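Local coordinates for CocE/NonD family hydrolase (PDB 3III), which probably hydrolyses ester or amide bonds as a serine hydrolase of the alpha/beta-hydrolase superfamily, its natural substrate being unestablished, at residues L195-E201 and G272-G277; R276-E280 and A472-H476; L425-I429 and V492-L496; D443-I447 and K528-E532. All coordinates share one frame. Residues are numbered along the deposited sequence.

Contact 1: residues L195-E201 and G272-G277; sequences LNDMYRE and GLHNRG
Residues 195-201 run as a loop into a short helix that starts at M198, with D197 as N-cap and a wider pi-type turn at 199-201; residues 272-277 run from a loop into helix 275-284. The two segments come closest at L195 and G277 (CA-CA 4.2 Å) and at E201 and L273 (CA-CA 5.7 Å). G277 must be glycine, because a CB would collide with L195 CA, N196 N and E201 OE1. G272, at phi 110°, also needs the freedom of glycine.

E201 (chi1 m, chi2 t) bridges both segments. Its OE1 accepts N196 N (3.0 Å) and D197 N (3.1 Å), while E201 OE2 forms a salt bridge with R276 NH1 (2.7 Å). R276 is extended through chi3 (t, t, t), and R200 CD, not the R200 charge, lies over one face of its guanidinium (3.7 Å from R276 NH2); D197 meets that charge (R200 NH1 to D197 OD2 2.8 Å). A water joins D197 OD2 (2.8 Å) to R276 NH1 (3.0 Å). N196 ND2 donates to G277 O (2.8 Å), and L195 CD2 packs on L273 CD1 (3.7 Å).

L195 N donates to H274 ND1 (3.1 Å), while H274 NE2 bonds S169 OG, at the strand-to-helix position where alpha/beta hydrolases carry their nucleophile. A classical triad ND1 donates to an acid; here ND1 carries no proton, which leaves the ring's proton on NE2, facing S169.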
loop_
_atom_site.group_PDB
_atom_site.type_symbol
_atom_site.label_atom_id
_atom_site.label_comp_id
_atom_site.label_asym_id
_atom_site.label_seq_id
_atom_site.Cartn_x
_atom_site.Cartn_y
_atom_site.Cartn_z
ATOM N N LEU A 195 3.151 -2.243 1.417
ATOM C CA LEU A 195 3.276 -3.550 0.822
ATOM C C LEU A 195 4.216 -4.433 1.647
ATOM O O LEU A 195 4.910 -3.972 2.542
ATOM C CB LEU A 195 3.800 -3.436 -0.626
ATOM C CG LEU A 195 5.197 -2.831 -0.861
ATOM C CD1 LEU A 195 6.279 -3.844 -0.788
ATOM C CD2 LEU A 195 5.199 -2.102 -2.248
ATOM N N ASN A 196 4.223 -5.719 1.336
ATOM C CA ASN A 196 5.168 -6.623 1.952
ATOM C C ASN A 196 5.554 -7.864 1.119
ATOM O O ASN A 196 6.169 -8.767 1.627
ATOM C CB ASN A 196 4.666 -6.989 3.336
ATOM C CG ASN A 196 3.251 -7.413 3.326
ATOM O OD1 ASN A 196 2.903 -8.380 2.690
ATOM N ND2 ASN A 196 2.388 -6.630 3.987
ATOM N N ASP A 197 5.217 -7.856 -0.174
ATOM C CA ASP A 197 5.599 -8.886 -1.141
ATOM C C ASP A 197 5.935 -8.191 -2.442
ATOM O O ASP A 197 5.073 -7.896 -3.234
ATOM C CB ASP A 197 4.471 -9.899 -1.326
ATOM C CG ASP A 197 4.852 -11.078 -2.271
ATOM O OD1 ASP A 197 5.853 -10.983 -3.043
ATOM O OD2 ASP A 197 4.063 -12.074 -2.272
HETATM N N MSE A 198 7.200 -7.866 -2.629
HETATM C CA MSE A 198 7.601 -7.019 -3.737
HETATM C C MSE A 198 7.241 -7.618 -5.071
HETATM O O MSE A 198 6.824 -6.882 -5.969
HETATM C CB MSE A 198 9.112 -6.734 -3.713
HETATM C CG MSE A 198 9.495 -5.763 -2.676
HETATM SE SE MSE A 198 11.453 -5.367 -2.717
HETATM C CE MSE A 198 11.457 -4.349 -4.470
ATOM N N TYR A 199 7.450 -8.920 -5.244
ATOM C CA TYR A 199 7.147 -9.529 -6.526
ATOM C C TYR A 199 5.666 -9.331 -6.953
ATOM O O TYR A 199 5.374 -9.089 -8.101
ATOM C CB TYR A 199 7.466 -11.039 -6.491
ATOM C CG TYR A 199 7.228 -11.648 -7.800
ATOM C CD1 TYR A 199 8.204 -11.605 -8.796
ATOM C CD2 TYR A 199 5.999 -12.237 -8.096
ATOM C CE1 TYR A 199 7.938 -12.152 -10.105
ATOM C CE2 TYR A 199 5.751 -12.764 -9.326
ATOM C CZ TYR A 199 6.719 -12.736 -10.336
ATOM O OH TYR A 199 6.411 -13.258 -11.582
ATOM N N ARG A 200 4.744 -9.464 -6.017
ATOM C CA ARG A 200 3.334 -9.434 -6.328
ATOM C C ARG A 200 2.761 -8.065 -6.290
ATOM O O ARG A 200 1.621 -7.887 -6.770
ATOM C CB ARG A 200 2.535 -10.338 -5.385
ATOM C CG ARG A 200 2.687 -11.815 -5.716
ATOM C CD ARG A 200 1.846 -12.712 -4.743
ATOM N NE ARG A 200 2.053 -14.116 -5.091
ATOM C CZ ARG A 200 3.131 -14.812 -4.788
ATOM N NH1 ARG A 200 4.092 -14.257 -4.070
ATOM N NH2 ARG A 200 3.246 -16.071 -5.203
ATOM N N GLU A 201 3.471 -7.112 -5.678
ATOM C CA GLU A 201 2.832 -5.844 -5.310
ATOM C C GLU A 201 3.397 -4.613 -5.976
ATOM O O GLU A 201 2.648 -3.668 -6.155
ATOM C CB GLU A 201 2.686 -5.694 -3.793
ATOM C CG GLU A 201 1.841 -6.891 -3.288
ATOM C CD GLU A 201 1.786 -7.153 -1.810
ATOM O OE1 GLU A 201 2.573 -6.551 -1.038
ATOM O OE2 GLU A 201 0.948 -8.032 -1.421
ATOM N N GLY A 272 -2.296 -1.372 -6.751
ATOM C CA GLY A 272 -1.104 -1.351 -7.585
ATOM C C GLY A 272 0.168 -1.020 -6.859
ATOM O O GLY A 272 1.274 -1.150 -7.412
ATOM N N LEU A 273 0.045 -0.571 -5.610
ATOM C CA LEU A 273 1.224 -0.409 -4.758
ATOM C C LEU A 273 0.918 -1.022 -3.373
ATOM O O LEU A 273 1.091 -2.223 -3.218
ATOM C CB LEU A 273 1.662 1.053 -4.666
ATOM C CG LEU A 273 3.023 1.270 -3.975
ATOM C CD1 LEU A 273 4.153 0.519 -4.700
ATOM C CD2 LEU A 273 3.314 2.783 -3.886
ATOM N N HIS A 274 0.440 -0.250 -2.411
ATOM C CA HIS A 274 0.333 -0.757 -1.031
ATOM C C HIS A 274 -0.919 -1.543 -0.640
ATOM O O HIS A 274 -0.937 -2.198 0.411
ATOM C CB HIS A 274 0.582 0.362 -0.019
ATOM C CG HIS A 274 1.898 1.055 -0.194
ATOM N ND1 HIS A 274 3.108 0.397 -0.161
ATOM C CD2 HIS A 274 2.179 2.356 -0.459
ATOM C CE1 HIS A 274 4.081 1.277 -0.336
ATOM N NE2 HIS A 274 3.542 2.475 -0.528
ATOM N N ASN A 275 -1.991 -1.432 -1.413
ATOM C CA ASN A 275 -3.285 -1.959 -1.007
ATOM C C ASN A 275 -3.235 -3.457 -0.723
ATOM O O ASN A 275 -3.616 -3.871 0.355
ATOM C CB ASN A 275 -4.351 -1.518 -2.032
ATOM C CG ASN A 275 -5.574 -2.410 -2.083
ATOM O OD1 ASN A 275 -5.450 -3.596 -2.315
ATOM N ND2 ASN A 275 -6.781 -1.812 -1.927
ATOM N N ARG A 276 -2.725 -4.258 -1.654
ATOM C CA ARG A 276 -2.791 -5.710 -1.499
ATOM C C ARG A 276 -2.125 -6.145 -0.214
ATOM O O ARG A 276 -2.684 -6.944 0.546
ATOM C CB ARG A 276 -2.163 -6.434 -2.685
ATOM C CG ARG A 276 -2.213 -7.926 -2.592
ATOM C CD ARG A 276 -1.655 -8.595 -3.846
ATOM N NE ARG A 276 -1.814 -10.043 -3.784
ATOM C CZ ARG A 276 -1.076 -10.861 -3.048
ATOM N NH1 ARG A 276 -0.048 -10.401 -2.324
ATOM N NH2 ARG A 276 -1.344 -12.162 -3.054
ATOM N N GLY A 277 -0.913 -5.650 0.005
ATOM C CA GLY A 277 -0.091 -6.063 1.134
ATOM C C GLY A 277 -0.520 -5.458 2.458
ATOM O O GLY A 277 -0.258 -6.041 3.503
HETATM O O HOH W 1 1.861 -11.859 -0.556
#

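Contact 2: residues R276-E280 and A472-H476; sequences RGSFE and AQPWH
R276 opens this part of helix 275-284, facing a loop segment, 472-476, that has no regular secondary structure. The backbones stay well apart, R276 CA and Q473 CA being the nearest pair at 10.7 Å, so long side chains must span the gap. R276 does so with an extended t, t, t chain: its CZ sits 4.5 Å from the centroid of the six-membered ring of W475, 16° off the normal, a cation-pi contact, with R276 NH2 3.4 Å from W475 CZ3. R276 NH2 also gives a hydrogen to a water (2.9 Å), which donates to P474 O (2.7 Å). The stronger charge partners of the guanidinium are E201 and E495.

This is a domain interface, joining a helix of the alpha/beta-hydrolase domain to a loop of the C-terminal non-catalytic domain between strands 447-458 and 490-503.

One helical turn on, E280 N bonds R276 O (3.0 Å), so both side chains share a face of the helix. E280 is folded (m, m); its OE2 accepts Q473 NE2 (3.0 Å) and also pairs with K283. Q473 (t, t) is extended and neutral, a suitable donor among charged groups. E280 OE1 lies at the edge of the indole, 3.6 Å from W475 CZ3.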
loop_
_atom_site.group_PDB
_atom_site.type_symbol
_atom_site.label_atom_id
_atom_site.label_comp_id
_atom_site.label_asym_id
_atom_site.label_seq_id
_atom_site.Cartn_x
_atom_site.Cartn_y
_atom_site.Cartn_z
ATOM N N ARG A 276 -2.725 -4.258 -1.654
ATOM C CA ARG A 276 -2.791 -5.710 -1.499
ATOM C C ARG A 276 -2.125 -6.145 -0.214
ATOM O O ARG A 276 -2.684 -6.944 0.546
ATOM C CB ARG A 276 -2.163 -6.434 -2.685
ATOM C CG ARG A 276 -2.213 -7.926 -2.592
ATOM C CD ARG A 276 -1.655 -8.595 -3.846
ATOM N NE ARG A 276 -1.814 -10.043 -3.784
ATOM C CZ ARG A 276 -1.076 -10.861 -3.048
ATOM N NH1 ARG A 276 -0.048 -10.401 -2.324
ATOM N NH2 ARG A 276 -1.344 -12.162 -3.054
ATOM N N GLY A 277 -0.913 -5.650 0.005
ATOM C CA GLY A 277 -0.091 -6.063 1.134
ATOM C C GLY A 277 -0.520 -5.458 2.458
ATOM O O GLY A 277 -0.258 -6.041 3.503
ATOM N N SER A 278 -1.210 -4.309 2.413
ATOM C CA SER A 278 -1.773 -3.739 3.612
ATOM C C SER A 278 -2.777 -4.733 4.180
ATOM O O SER A 278 -2.761 -5.060 5.396
ATOM C CB SER A 278 -2.381 -2.329 3.358
ATOM O OG SER A 278 -1.397 -1.396 2.920
ATOM N N PHE A 279 -3.634 -5.262 3.313
ATOM C CA PHE A 279 -4.635 -6.250 3.740
ATOM C C PHE A 279 -3.969 -7.562 4.110
ATOM O O PHE A 279 -4.379 -8.208 5.114
ATOM C CB PHE A 279 -5.666 -6.497 2.621
ATOM C CG PHE A 279 -6.696 -5.404 2.505
ATOM C CD1 PHE A 279 -7.758 -5.346 3.389
ATOM C CD2 PHE A 279 -6.557 -4.406 1.564
ATOM C CE1 PHE A 279 -8.707 -4.360 3.302
ATOM C CE2 PHE A 279 -7.494 -3.366 1.486
ATOM C CZ PHE A 279 -8.555 -3.336 2.388
ATOM N N GLU A 280 -2.969 -8.008 3.300
ATOM C CA GLU A 280 -2.262 -9.238 3.646
ATOM C C GLU A 280 -1.636 -9.185 5.037
ATOM O O GLU A 280 -1.676 -10.198 5.797
ATOM C CB GLU A 280 -1.203 -9.674 2.633
ATOM C CG GLU A 280 -1.738 -10.237 1.297
ATOM C CD GLU A 280 -2.858 -11.262 1.449
ATOM O OE1 GLU A 280 -2.664 -12.190 2.250
ATOM O OE2 GLU A 280 -3.912 -11.133 0.766
ATOM N N ALA A 472 -12.736 -15.790 -3.689
ATOM C CA ALA A 472 -12.678 -14.368 -4.063
ATOM C C ALA A 472 -11.290 -13.837 -4.431
ATOM O O ALA A 472 -11.144 -12.751 -5.038
ATOM C CB ALA A 472 -13.278 -13.523 -2.955
ATOM N N GLN A 473 -10.270 -14.532 -3.978
ATOM C CA GLN A 473 -8.904 -14.090 -4.168
ATOM C C GLN A 473 -8.055 -15.202 -4.684
ATOM O O GLN A 473 -7.599 -16.053 -3.902
ATOM C CB GLN A 473 -8.290 -13.567 -2.857
ATOM C CG GLN A 473 -6.918 -12.896 -3.081
ATOM C CD GLN A 473 -6.160 -12.605 -1.784
ATOM O OE1 GLN A 473 -6.666 -12.810 -0.688
ATOM N NE2 GLN A 473 -4.939 -12.123 -1.920
ATOM N N PRO A 474 -7.804 -15.195 -6.005
ATOM C CA PRO A 474 -6.857 -16.166 -6.538
ATOM C C PRO A 474 -5.425 -15.818 -6.076
ATOM O O PRO A 474 -5.117 -14.644 -5.845
ATOM C CB PRO A 474 -7.044 -16.061 -8.056
ATOM C CG PRO A 474 -7.630 -14.744 -8.298
ATOM C CD PRO A 474 -8.348 -14.315 -7.044
ATOM N N TRP A 475 -4.624 -16.846 -5.879
ATOM C CA TRP A 475 -3.224 -16.726 -5.541
ATOM C C TRP A 475 -2.426 -17.545 -6.528
ATOM O O TRP A 475 -2.595 -18.775 -6.619
ATOM C CB TRP A 475 -2.989 -17.221 -4.130
ATOM C CG TRP A 475 -1.708 -16.725 -3.486
ATOM C CD1 TRP A 475 -0.451 -17.088 -3.791
ATOM C CD2 TRP A 475 -1.615 -15.834 -2.368
ATOM N NE1 TRP A 475 0.463 -16.463 -2.946
ATOM C CE2 TRP A 475 -0.246 -15.660 -2.083
ATOM C CE3 TRP A 475 -2.565 -15.148 -1.593
ATOM C CZ2 TRP A 475 0.192 -14.873 -1.039
ATOM C CZ3 TRP A 475 -2.117 -14.326 -0.563
ATOM C CH2 TRP A 475 -0.743 -14.205 -0.301
ATOM N N HIS A 476 -1.506 -16.876 -7.227
ATOM C CA HIS A 476 -0.727 -17.508 -8.300
ATOM C C HIS A 476 0.633 -17.869 -7.765
ATOM O O HIS A 476 1.225 -17.085 -7.059
ATOM C CB HIS A 476 -0.643 -16.579 -9.482
ATOM C CG HIS A 476 -1.994 -16.245 -10.041
ATOM N ND1 HIS A 476 -2.647 -15.066 -9.756
ATOM C CD2 HIS A 476 -2.853 -16.981 -10.785
ATOM C CE1 HIS A 476 -3.839 -15.070 -10.338
ATOM N NE2 HIS A 476 -3.990 -16.225 -10.971
HETATM O O HOH W 2 -2.905 -13.234 -5.207
#

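Contact 3: residues L425-I429 and V492-L496; sequences LFAGI and VEIEL
Two strands from facing sheets of a beta sandwich, the fold of the C-terminal non-catalytic domain, pack here without any hydrogen bond between them. Strand 425-429 belongs to the five-stranded antiparallel sheet and strand 492-496 to the eight-stranded one. Their axes approach to 8.1 Å and cross at -49°; the nearest CA pair is A427 and L496, 7.4 Å apart.

V492 opens the row of inward residues, its CG2 4.0 Å from L425 CD1. E493 does not reach the facing strand, as suits a charged residue, and its side chain bonds N410. I494 (m, t) points inward again: its CD1 lies 4.1 Å from L425 CD1 and its CG2 4.0 Å from A427 CB. The small A427 lets the branched side chains opposite it approach. E495 does not reach the facing strand either and instead bonds R276 of the hydrolase domain. L496 (m, m) has the most surface covered of the five, meeting A427 CB through CD1 (4.0 Å), while its CG rests 3.9 Å from I429 CG1.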
loop_
_atom_site.group_PDB
_atom_site.type_symbol
_atom_site.label_atom_id
_atom_site.label_comp_id
_atom_site.label_asym_id
_atom_site.label_seq_id
_atom_site.Cartn_x
_atom_site.Cartn_y
_atom_site.Cartn_z
ATOM N N LEU A 425 -3.277 -9.704 -19.599
ATOM C CA LEU A 425 -4.675 -9.330 -19.418
ATOM C C LEU A 425 -4.773 -8.256 -18.311
ATOM O O LEU A 425 -4.173 -8.383 -17.227
ATOM C CB LEU A 425 -5.519 -10.530 -19.030
ATOM C CG LEU A 425 -5.583 -11.774 -19.939
ATOM C CD1 LEU A 425 -6.361 -12.944 -19.266
ATOM C CD2 LEU A 425 -6.227 -11.411 -21.221
ATOM N N PHE A 426 -5.509 -7.209 -18.642
ATOM C CA PHE A 426 -5.733 -6.066 -17.794
ATOM C C PHE A 426 -7.218 -6.068 -17.500
ATOM O O PHE A 426 -8.038 -6.008 -18.406
ATOM C CB PHE A 426 -5.350 -4.788 -18.533
ATOM C CG PHE A 426 -3.846 -4.648 -18.803
ATOM C CD1 PHE A 426 -3.090 -3.768 -18.094
ATOM C CD2 PHE A 426 -3.214 -5.407 -19.785
ATOM C CE1 PHE A 426 -1.690 -3.634 -18.290
ATOM C CE2 PHE A 426 -1.823 -5.256 -20.025
ATOM C CZ PHE A 426 -1.061 -4.368 -19.309
ATOM N N ALA A 427 -7.558 -6.227 -16.238
ATOM C CA ALA A 427 -8.951 -6.216 -15.787
ATOM C C ALA A 427 -9.259 -4.987 -14.995
ATOM O O ALA A 427 -8.408 -4.422 -14.268
ATOM C CB ALA A 427 -9.258 -7.425 -14.988
ATOM N N GLY A 428 -10.514 -4.553 -15.121
ATOM C CA GLY A 428 -11.021 -3.500 -14.329
ATOM C C GLY A 428 -12.487 -3.606 -13.985
ATOM O O GLY A 428 -13.281 -4.199 -14.734
ATOM N N ILE A 429 -12.822 -3.081 -12.803
ATOM C CA ILE A 429 -14.215 -2.923 -12.380
ATOM C C ILE A 429 -14.514 -1.439 -12.353
ATOM O O ILE A 429 -13.750 -0.654 -11.739
ATOM C CB ILE A 429 -14.443 -3.477 -10.977
ATOM C CG1 ILE A 429 -13.944 -4.920 -10.901
ATOM C CG2 ILE A 429 -15.995 -3.355 -10.545
ATOM C CD1 ILE A 429 -14.659 -5.888 -11.919
ATOM N N VAL A 492 -8.343 -18.893 -16.492
ATOM C CA VAL A 492 -7.556 -17.973 -15.688
ATOM C C VAL A 492 -8.454 -17.347 -14.659
ATOM O O VAL A 492 -9.668 -17.191 -14.879
ATOM C CB VAL A 492 -6.868 -16.883 -16.520
ATOM C CG1 VAL A 492 -5.923 -17.559 -17.622
ATOM C CG2 VAL A 492 -7.898 -15.934 -17.119
ATOM N N GLU A 493 -7.868 -17.012 -13.537
ATOM C CA GLU A 493 -8.564 -16.260 -12.488
ATOM C C GLU A 493 -7.720 -15.079 -12.127
ATOM O O GLU A 493 -6.544 -15.235 -11.752
ATOM C CB GLU A 493 -8.784 -17.126 -11.263
ATOM C CG GLU A 493 -9.689 -18.276 -11.587
ATOM C CD GLU A 493 -9.947 -19.196 -10.436
ATOM O OE1 GLU A 493 -9.971 -18.758 -9.275
ATOM O OE2 GLU A 493 -10.178 -20.394 -10.718
ATOM N N ILE A 494 -8.313 -13.904 -12.306
ATOM C CA ILE A 494 -7.646 -12.636 -12.139
ATOM C C ILE A 494 -8.032 -12.027 -10.807
ATOM O O ILE A 494 -9.241 -11.870 -10.498
ATOM C CB ILE A 494 -7.978 -11.676 -13.277
ATOM C CG1 ILE A 494 -7.573 -12.303 -14.618
ATOM C CG2 ILE A 494 -7.223 -10.345 -13.147
ATOM C CD1 ILE A 494 -7.895 -11.387 -15.850
ATOM N N GLU A 495 -7.007 -11.713 -10.013
ATOM C CA GLU A 495 -7.173 -11.010 -8.691
ATOM C C GLU A 495 -7.533 -9.507 -8.873
ATOM O O GLU A 495 -6.661 -8.680 -9.126
ATOM C CB GLU A 495 -5.867 -11.158 -7.867
ATOM C CG GLU A 495 -5.865 -10.531 -6.455
ATOM C CD GLU A 495 -4.508 -10.655 -5.764
ATOM O OE1 GLU A 495 -3.516 -10.960 -6.445
ATOM O OE2 GLU A 495 -4.424 -10.498 -4.513
ATOM N N LEU A 496 -8.804 -9.183 -8.753
ATOM C CA LEU A 496 -9.195 -7.773 -8.537
ATOM C C LEU A 496 -8.850 -7.418 -7.065
ATOM O O LEU A 496 -9.215 -8.125 -6.155
ATOM C CB LEU A 496 -10.677 -7.503 -8.862
ATOM C CG LEU A 496 -11.137 -7.544 -10.304
ATOM C CD1 LEU A 496 -10.304 -6.647 -11.181
ATOM C CD2 LEU A 496 -11.136 -8.985 -10.792
#

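Contact 4: residues D443-I447 and K528-E532; sequences DFNHI and KTRYE
The firmest bond between these two C-terminal-domain loops, one between strands 441-443 and 447-458 and the other between 508-514 and 541-546, beside helix 213-224, runs from N445 ND2 to T529 O (2.9 Å, 157°). N445 (chi1 t) also takes H446 ND1 on OD1 (3.0 Å). R530 NE adds a weak bond to F444 O (2.9 Å, 126°), while the rest of its guanidinium turns to V519 O, G521 O and Y531 OH.

Three waters bridge the loops. One accepts from Y531 OH (2.5 Å) and donates to D443 OD1 (2.6 Å), another donates to Y531 OH and D443 OD2, and a third links N445 O with T529 OG1 (2.8 Å each), which also bonds T524, near a bound palmitic acid.

The nearest CA pair is N445 and R530 (5.1 Å), the F444-N445 peptide is cis, and left-handed H446 (51/41) forms with I447 a G1 beta bulge opposite D443.

The planes of the F444 and Y531 rings are 27° from parallel and slid apart, barely overlapping (centroids 5.7 Å apart), and I447 CD1 covers a face of the R530 guanidinium (3.9 Å from NE). Carbonyls thus take side-chain donors and water, letting two irregular loops be buried with their polar bonds kept.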
loop_
_atom_site.group_PDB
_atom_site.type_symbol
_atom_site.label_atom_id
_atom_site.label_comp_id
_atom_site.label_asym_id
_atom_site.label_seq_id
_atom_site.Cartn_x
_atom_site.Cartn_y
_atom_site.Cartn_z
ATOM N N ASP A 443 -7.528 6.773 -7.033
ATOM C CA ASP A 443 -6.901 5.553 -7.527
ATOM C C ASP A 443 -5.417 5.852 -7.581
ATOM O O ASP A 443 -4.971 6.941 -7.228
ATOM C CB ASP A 443 -7.512 5.203 -8.893
ATOM C CG ASP A 443 -7.415 3.721 -9.262
ATOM O OD1 ASP A 443 -6.535 2.987 -8.764
ATOM O OD2 ASP A 443 -8.242 3.305 -10.104
ATOM N N PHE A 444 -4.628 4.874 -7.952
ATOM C CA PHE A 444 -3.144 5.048 -7.903
ATOM C C PHE A 444 -2.623 5.795 -9.163
ATOM O O PHE A 444 -3.070 5.535 -10.275
ATOM C CB PHE A 444 -2.489 3.700 -7.778
ATOM C CG PHE A 444 -1.006 3.770 -7.538
ATOM C CD1 PHE A 444 -0.149 3.362 -8.518
ATOM C CD2 PHE A 444 -0.503 4.249 -6.347
ATOM C CE1 PHE A 444 1.240 3.384 -8.297
ATOM C CE2 PHE A 444 0.838 4.304 -6.125
ATOM C CZ PHE A 444 1.709 3.897 -7.132
ATOM N N ASN A 445 -1.652 6.682 -9.041
ATOM C CA ASN A 445 -1.069 7.178 -7.816
ATOM C C ASN A 445 -1.593 8.611 -7.651
ATOM O O ASN A 445 -1.175 9.561 -8.377
ATOM C CB ASN A 445 0.494 7.068 -7.939
ATOM C CG ASN A 445 1.221 7.490 -6.696
ATOM O OD1 ASN A 445 0.577 7.984 -5.756
ATOM N ND2 ASN A 445 2.572 7.370 -6.678
ATOM N N HIS A 446 -2.504 8.784 -6.682
ATOM C CA HIS A 446 -3.235 10.058 -6.474
ATOM C C HIS A 446 -3.891 10.575 -7.761
ATOM O O HIS A 446 -3.803 11.749 -8.070
ATOM C CB HIS A 446 -2.342 11.141 -5.852
ATOM C CG HIS A 446 -1.952 10.831 -4.440
ATOM N ND1 HIS A 446 -1.045 9.841 -4.133
ATOM C CD2 HIS A 446 -2.383 11.334 -3.263
ATOM C CE1 HIS A 446 -0.950 9.748 -2.817
ATOM N NE2 HIS A 446 -1.750 10.645 -2.263
ATOM N N ILE A 447 -4.471 9.673 -8.537
ATOM C CA ILE A 447 -5.301 10.086 -9.669
ATOM C C ILE A 447 -6.747 10.201 -9.195
ATOM O O ILE A 447 -7.117 9.612 -8.199
ATOM C CB ILE A 447 -5.191 9.146 -10.911
ATOM C CG1 ILE A 447 -5.779 7.736 -10.638
ATOM C CG2 ILE A 447 -3.717 9.102 -11.375
ATOM C CD1 ILE A 447 -5.783 6.820 -11.978
ATOM N N LYS A 528 7.017 9.339 -13.847
ATOM C CA LYS A 528 6.365 8.035 -13.771
ATOM C C LYS A 528 5.943 7.667 -12.344
ATOM O O LYS A 528 6.407 6.681 -11.778
ATOM C CB LYS A 528 7.253 6.945 -14.419
ATOM C CG LYS A 528 7.336 7.086 -15.981
ATOM C CD LYS A 528 8.392 6.109 -16.597
ATOM C CE LYS A 528 8.357 6.078 -18.182
ATOM N NZ LYS A 528 9.744 5.783 -18.770
ATOM N N THR A 529 5.009 8.440 -11.794
ATOM C CA THR A 529 4.524 8.163 -10.433
ATOM C C THR A 529 3.511 7.020 -10.368
ATOM O O THR A 529 3.317 6.444 -9.304
ATOM C CB THR A 529 3.869 9.416 -9.779
ATOM O OG1 THR A 529 2.803 9.832 -10.596
ATOM C CG2 THR A 529 4.878 10.542 -9.608
ATOM N N ARG A 530 2.886 6.691 -11.508
ATOM C CA ARG A 530 1.937 5.585 -11.556
ATOM C C ARG A 530 2.613 4.340 -12.128
ATOM O O ARG A 530 3.640 4.429 -12.827
ATOM C CB ARG A 530 0.732 6.030 -12.353
ATOM C CG ARG A 530 -0.444 5.104 -12.342
ATOM C CD ARG A 530 -1.600 5.709 -13.075
ATOM N NE ARG A 530 -2.692 4.762 -13.051
ATOM C CZ ARG A 530 -3.359 4.340 -14.113
ATOM N NH1 ARG A 530 -3.131 4.844 -15.312
ATOM N NH2 ARG A 530 -4.260 3.412 -13.970
ATOM N N TYR A 531 2.064 3.156 -11.833
ATOM C CA TYR A 531 2.496 1.941 -12.578
ATOM C C TYR A 531 2.331 2.182 -14.076
ATOM O O TYR A 531 1.473 2.984 -14.479
ATOM C CB TYR A 531 1.749 0.668 -12.098
ATOM C CG TYR A 531 0.238 0.831 -12.073
ATOM C CD1 TYR A 531 -0.478 1.015 -13.251
ATOM C CD2 TYR A 531 -0.465 0.836 -10.862
ATOM C CE1 TYR A 531 -1.875 1.169 -13.235
ATOM C CE2 TYR A 531 -1.869 0.994 -10.831
ATOM C CZ TYR A 531 -2.566 1.185 -12.018
ATOM O OH TYR A 531 -3.974 1.292 -11.959
ATOM N N GLU A 532 3.203 1.550 -14.873
ATOM C CA GLU A 532 3.024 1.389 -16.313
ATOM C C GLU A 532 3.382 -0.061 -16.661
ATOM O O GLU A 532 4.075 -0.751 -15.879
ATOM C CB GLU A 532 3.891 2.387 -17.074
ATOM C CG GLU A 532 3.473 3.823 -16.847
ATOM C CD GLU A 532 4.355 4.862 -17.553
ATOM O OE1 GLU A 532 5.217 4.518 -18.383
ATOM O OE2 GLU A 532 4.187 6.039 -17.216
HETATM O O HOH W 3 -6.957 1.614 -12.233
HETATM O O HOH W 4 -5.040 1.018 -9.664
HETATM O O HOH W 5 0.044 9.376 -10.908
#

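All four contacts are buried, so their chemistry follows place in the fold rather than depth. Contact 1 lies within the hydrolase domain, contact 3 within the C-terminal sandwich and contact 2 between the two domains. Contacts 1 and 2 share R276 on helix 275-284, which works in both, and both are mainly charged and polar. Contact 3 is wholly apolar between its strands, yet E495 of its second strand bonds R276 and Q473 and so ties the sandwich to contact 2. Contact 4 joins two loops of the C-terminal domain through carbonyls and waters; its F444 and Y531 pack on L273 and G272 of contact 1, making a second crossing point, with no touch to contacts 2 or 3.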